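Local structure of putative permease protein, ABC transporter (Porphyromonas gingivalis, 3IS6) at the interface of chains A and B. The protein is a putative ABC-transporter permease, probably acting in transport across the cell membrane, represented here by a piece that includes its MacB-like periplasmic core domain. Coordinates in Å, arbitrary orientation; residue numbers count along the deposited sequence, not the author numbering. Chains: chain A/B, putative permease protein, ABC transporter.

Contact 1: the interface of chains A and B. Residues chain A 63, 165-166; chain B 236, 239-240, 243.
A:Trp165 lies against the C-terminal helix 236-242 of chain B and the residue just beyond it, its indole meeting B:Leu236, B:Met239, B:Leu240 and B:Gln243. The tryptophan belongs to the MacB-like periplasmic core domain, at the end of the 3-10 helix 163-165. A broad, flat side chain suits a place where several helix residues must be met at once. The methylene CG of B:Gln243 covers the centre of one indole face, and the amide continues over the five-membered ring, nearly parallel to it (planes 12° apart), with CD 4.0 Å from the centroid. From this same side CB of B:Met239 and CB of B:Leu240 reach the benzene rim, the former 3.5 Å from CE3, while CD2 of B:Leu236 meets CZ3 close to the ring plane. A:Tyr63 is on strand 54-70. Its phenol oxygen OH accepts a hydrogen bond from the backbone N of B:Leu236 at 3.2 Å, giving a first-turn amide a partner from the other chain, while CD1 of the leucine sits over the rim of the tyrosine ring. With CG anti to the backbone N (chi1 -178°), the phenol extends to the helix. The selenomethionine B:Met239 runs antiparallel to it, and its bend at chi3 brings CE near CD1 of the ring, on the same face as the leucine methyl. Within the plane of the stacked amide, NE2 of B:Gln243 donates to the backbone O of B:Met239 at 3.0 Å, which restrains the amide's rotation and helps keep it flat over the indole, although NE2 stands above the carbonyl plane.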
loop_
_atom_site.group_PDB
_atom_site.type_symbol
_atom_site.label_atom_id
_atom_site.label_comp_id
_atom_site.label_asym_id
_atom_site.label_seq_id
_atom_site.Cartn_x
_atom_site.Cartn_y
_atom_site.Cartn_z
ATOM N N TYR A 63 -4.975 -1.444 9.845
ATOM C CA TYR A 63 -4.183 -2.538 9.376
ATOM C C TYR A 63 -4.497 -3.865 10.025
ATOM O O TYR A 63 -4.645 -4.838 9.362
ATOM C CB TYR A 63 -2.707 -2.262 9.428
ATOM C CG TYR A 63 -1.927 -3.406 8.875
ATOM C CD1 TYR A 63 -1.782 -3.568 7.528
ATOM C CD2 TYR A 63 -1.373 -4.357 9.709
ATOM C CE1 TYR A 63 -1.099 -4.613 7.036
ATOM C CE2 TYR A 63 -0.695 -5.395 9.226
ATOM C CZ TYR A 63 -0.554 -5.524 7.885
ATOM O OH TYR A 63 0.137 -6.578 7.390
ATOM N N TRP A 165 1.187 6.136 4.389
ATOM C CA TRP A 165 1.762 4.866 4.049
ATOM C C TRP A 165 0.993 4.266 2.903
ATOM O O TRP A 165 1.506 3.498 2.171
ATOM C CB TRP A 165 1.742 3.908 5.213
ATOM C CG TRP A 165 2.914 3.973 6.069
ATOM C CD1 TRP A 165 3.510 5.069 6.528
ATOM C CD2 TRP A 165 3.629 2.885 6.591
ATOM N NE1 TRP A 165 4.559 4.750 7.301
ATOM C CE2 TRP A 165 4.652 3.399 7.359
ATOM C CE3 TRP A 165 3.504 1.517 6.485
ATOM C CZ2 TRP A 165 5.543 2.609 7.999
ATOM C CZ3 TRP A 165 4.397 0.736 7.119
ATOM C CH2 TRP A 165 5.397 1.278 7.872
HETATM N N MSE A 166 -0.268 4.597 2.796
HETATM C CA MSE A 166 -1.098 4.065 1.746
HETATM C C MSE A 166 -0.745 4.711 0.405
HETATM O O MSE A 166 -0.404 5.844 0.349
HETATM C CB MSE A 166 -2.588 4.255 2.057
HETATM C CG MSE A 166 -3.108 3.527 3.259
HETATM SE SE MSE A 166 -3.315 1.663 3.037
HETATM C CE MSE A 166 -4.625 1.662 1.792
ATOM N N LEU B 236 2.193 -4.844 5.722
ATOM C CA LEU B 236 2.961 -3.856 6.405
ATOM C C LEU B 236 4.396 -3.843 5.943
ATOM O O LEU B 236 4.960 -2.812 5.792
ATOM C CB LEU B 236 2.836 -4.057 7.888
ATOM C CG LEU B 236 3.038 -2.801 8.681
ATOM C CD1 LEU B 236 2.445 -2.915 10.038
ATOM C CD2 LEU B 236 4.479 -2.706 8.765
HETATM N N MSE B 239 4.441 -2.096 2.451
HETATM C CA MSE B 239 4.398 -0.661 2.576
HETATM C C MSE B 239 5.663 -0.062 3.125
HETATM O O MSE B 239 6.095 0.959 2.681
HETATM C CB MSE B 239 3.240 -0.227 3.428
HETATM C CG MSE B 239 1.929 -0.680 2.920
HETATM SE SE MSE B 239 0.469 0.131 3.811
HETATM C CE MSE B 239 -0.002 -1.185 5.047
ATOM N N LEU B 240 6.238 -0.714 4.110
ATOM C CA LEU B 240 7.424 -0.211 4.746
ATOM C C LEU B 240 8.572 -0.109 3.762
ATOM O O LEU B 240 9.299 0.806 3.799
ATOM C CB LEU B 240 7.810 -1.065 5.935
ATOM C CG LEU B 240 9.106 -0.749 6.655
ATOM C CD1 LEU B 240 9.160 0.643 7.159
ATOM C CD2 LEU B 240 9.311 -1.688 7.781
ATOM N N GLN B 243 8.437 3.175 1.532
ATOM C CA GLN B 243 8.252 4.444 2.185
ATOM C C GLN B 243 9.477 5.289 2.049
ATOM O O GLN B 243 10.566 4.819 2.114
ATOM C CB GLN B 243 7.950 4.257 3.659
ATOM C CG GLN B 243 6.645 3.664 3.912
ATOM C CD GLN B 243 5.580 4.409 3.195
ATOM O OE1 GLN B 243 5.427 5.592 3.373
ATOM N NE2 GLN B 243 4.863 3.724 2.356
#

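Contact 2: the interface of chains A and B. Residues chain A 107-108, 164-165; chain B 243-244.
A chi1 of -74° sets CG of A:Asn107 anti to its carbonyl carbon and beside its backbone N, turning a face of the carboxamide to the tip of B:Gln243. The glutamine chain bends at chi2 (-52°), and its OE1 comes down on that face, above the carbon CG of A:Asn107 at 3.3 Å. The two amides are nearly perpendicular, 80° apart, and touch by packing, without a direct hydrogen bond. A:Asn107 belongs to a loop of the MacB-like periplasmic core domain just before strand 109-113; the partner is the C-terminal tail of chain B. Asparagine would suit this place, since a short amide can serve its own chain while packing against the other. Its OD1 accepts from the hydroxyl OG1 of A:Thr164 at 2.6 Å, with the donor slightly tilted from the carbonyl plane, which restrains the carboxamide. Its backbone O takes the indole N-H of A:Trp165, NE1 lying 2.7 Å away in the carbonyl plane on a lone pair. This bond ties the indole to the asparagine loop and steadies the surface on which B:Gln243 rests. The selenomethionine A:Met108, bent at chi2 and chi3, brings its SE (the position of methionine's sulfur) to 4.0 Å from CB of B:Gln243, an apolar contact with the aliphatic part of the chain. Water 1 bridges the chains, 3.1 Å from the backbone N of A:Asn107 and 3.2 Å from the backbone O of B:Gln244. That carbonyl also packs against CB of A:Asn107.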
loop_
_atom_site.group_PDB
_atom_site.type_symbol
_atom_site.label_atom_id
_atom_site.label_comp_id
_atom_site.label_asym_id
_atom_site.label_seq_id
_atom_site.Cartn_x
_atom_site.Cartn_y
_atom_site.Cartn_z
ATOM N N ASN A 107 6.767 9.402 7.525
ATOM C CA ASN A 107 6.410 8.039 7.235
ATOM C C ASN A 107 7.262 7.024 7.964
ATOM O O ASN A 107 6.854 5.926 8.144
ATOM C CB ASN A 107 6.412 7.769 5.740
ATOM C CG ASN A 107 5.226 8.387 5.024
ATOM O OD1 ASN A 107 4.099 8.237 5.427
ATOM N ND2 ASN A 107 5.490 9.072 3.955
HETATM N N MSE A 108 8.431 7.404 8.419
HETATM C CA MSE A 108 9.316 6.456 9.072
HETATM C C MSE A 108 9.197 6.453 10.595
HETATM O O MSE A 108 10.047 5.960 11.276
HETATM C CB MSE A 108 10.768 6.620 8.637
HETATM C CG MSE A 108 11.015 6.473 7.165
HETATM SE SE MSE A 108 10.684 4.757 6.504
HETATM C CE MSE A 108 12.135 3.868 7.274
ATOM N N THR A 164 -0.414 8.174 5.088
ATOM C CA THR A 164 0.359 8.354 3.874
ATOM C C THR A 164 1.178 7.117 3.531
ATOM O O THR A 164 1.782 7.061 2.531
ATOM C CB THR A 164 1.255 9.592 3.908
ATOM O OG1 THR A 164 1.920 9.676 5.147
ATOM C CG2 THR A 164 0.457 10.808 3.725
ATOM N N TRP A 165 1.187 6.136 4.389
ATOM C CA TRP A 165 1.762 4.866 4.049
ATOM C C TRP A 165 0.993 4.266 2.903
ATOM O O TRP A 165 1.506 3.498 2.171
ATOM C CB TRP A 165 1.742 3.908 5.213
ATOM C CG TRP A 165 2.914 3.973 6.069
ATOM C CD1 TRP A 165 3.510 5.069 6.528
ATOM C CD2 TRP A 165 3.629 2.885 6.591
ATOM N NE1 TRP A 165 4.559 4.750 7.301
ATOM C CE2 TRP A 165 4.652 3.399 7.359
ATOM C CE3 TRP A 165 3.504 1.517 6.485
ATOM C CZ2 TRP A 165 5.543 2.609 7.999
ATOM C CZ3 TRP A 165 4.397 0.736 7.119
ATOM C CH2 TRP A 165 5.397 1.278 7.872
ATOM N N GLN B 243 8.437 3.175 1.532
ATOM C CA GLN B 243 8.252 4.444 2.185
ATOM C C GLN B 243 9.477 5.289 2.049
ATOM O O GLN B 243 10.566 4.819 2.114
ATOM C CB GLN B 243 7.950 4.257 3.659
ATOM C CG GLN B 243 6.645 3.664 3.912
ATOM C CD GLN B 243 5.580 4.409 3.195
ATOM O OE1 GLN B 243 5.427 5.592 3.373
ATOM N NE2 GLN B 243 4.863 3.724 2.356
ATOM N N GLN B 244 9.265 6.570 1.874
ATOM C CA GLN B 244 10.335 7.510 1.913
ATOM C C GLN B 244 10.137 8.494 3.074
ATOM O O GLN B 244 9.031 8.684 3.575
ATOM C CB GLN B 244 10.427 8.230 0.588
ATOM C CG GLN B 244 10.026 7.392 -0.552
ATOM C CD GLN B 244 11.096 6.465 -0.963
ATOM O OE1 GLN B 244 12.160 6.889 -1.275
ATOM N NE2 GLN B 244 10.815 5.187 -0.984
HETATM O O HOH W 1 7.632 11.151 5.074
#

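The C-alpha centres of contact 1 and contact 2 are about 7 Å apart, and both include A:Trp165 and B:Gln243, making them neighbouring parts of one continuous surface. Contact 1 takes in the C-terminal helix of chain B, while contact 2 follows the chain onward to its last residues. On chain A the 3-10 helix 163-165 serves both, joined by strand 54-70 in one and the loop around A:Asn107 in the other. The two chains are copies of one protein, but their interface is not an exact two-fold, and the structure alone does not show whether this pairing occurs in the membrane-bound transporter.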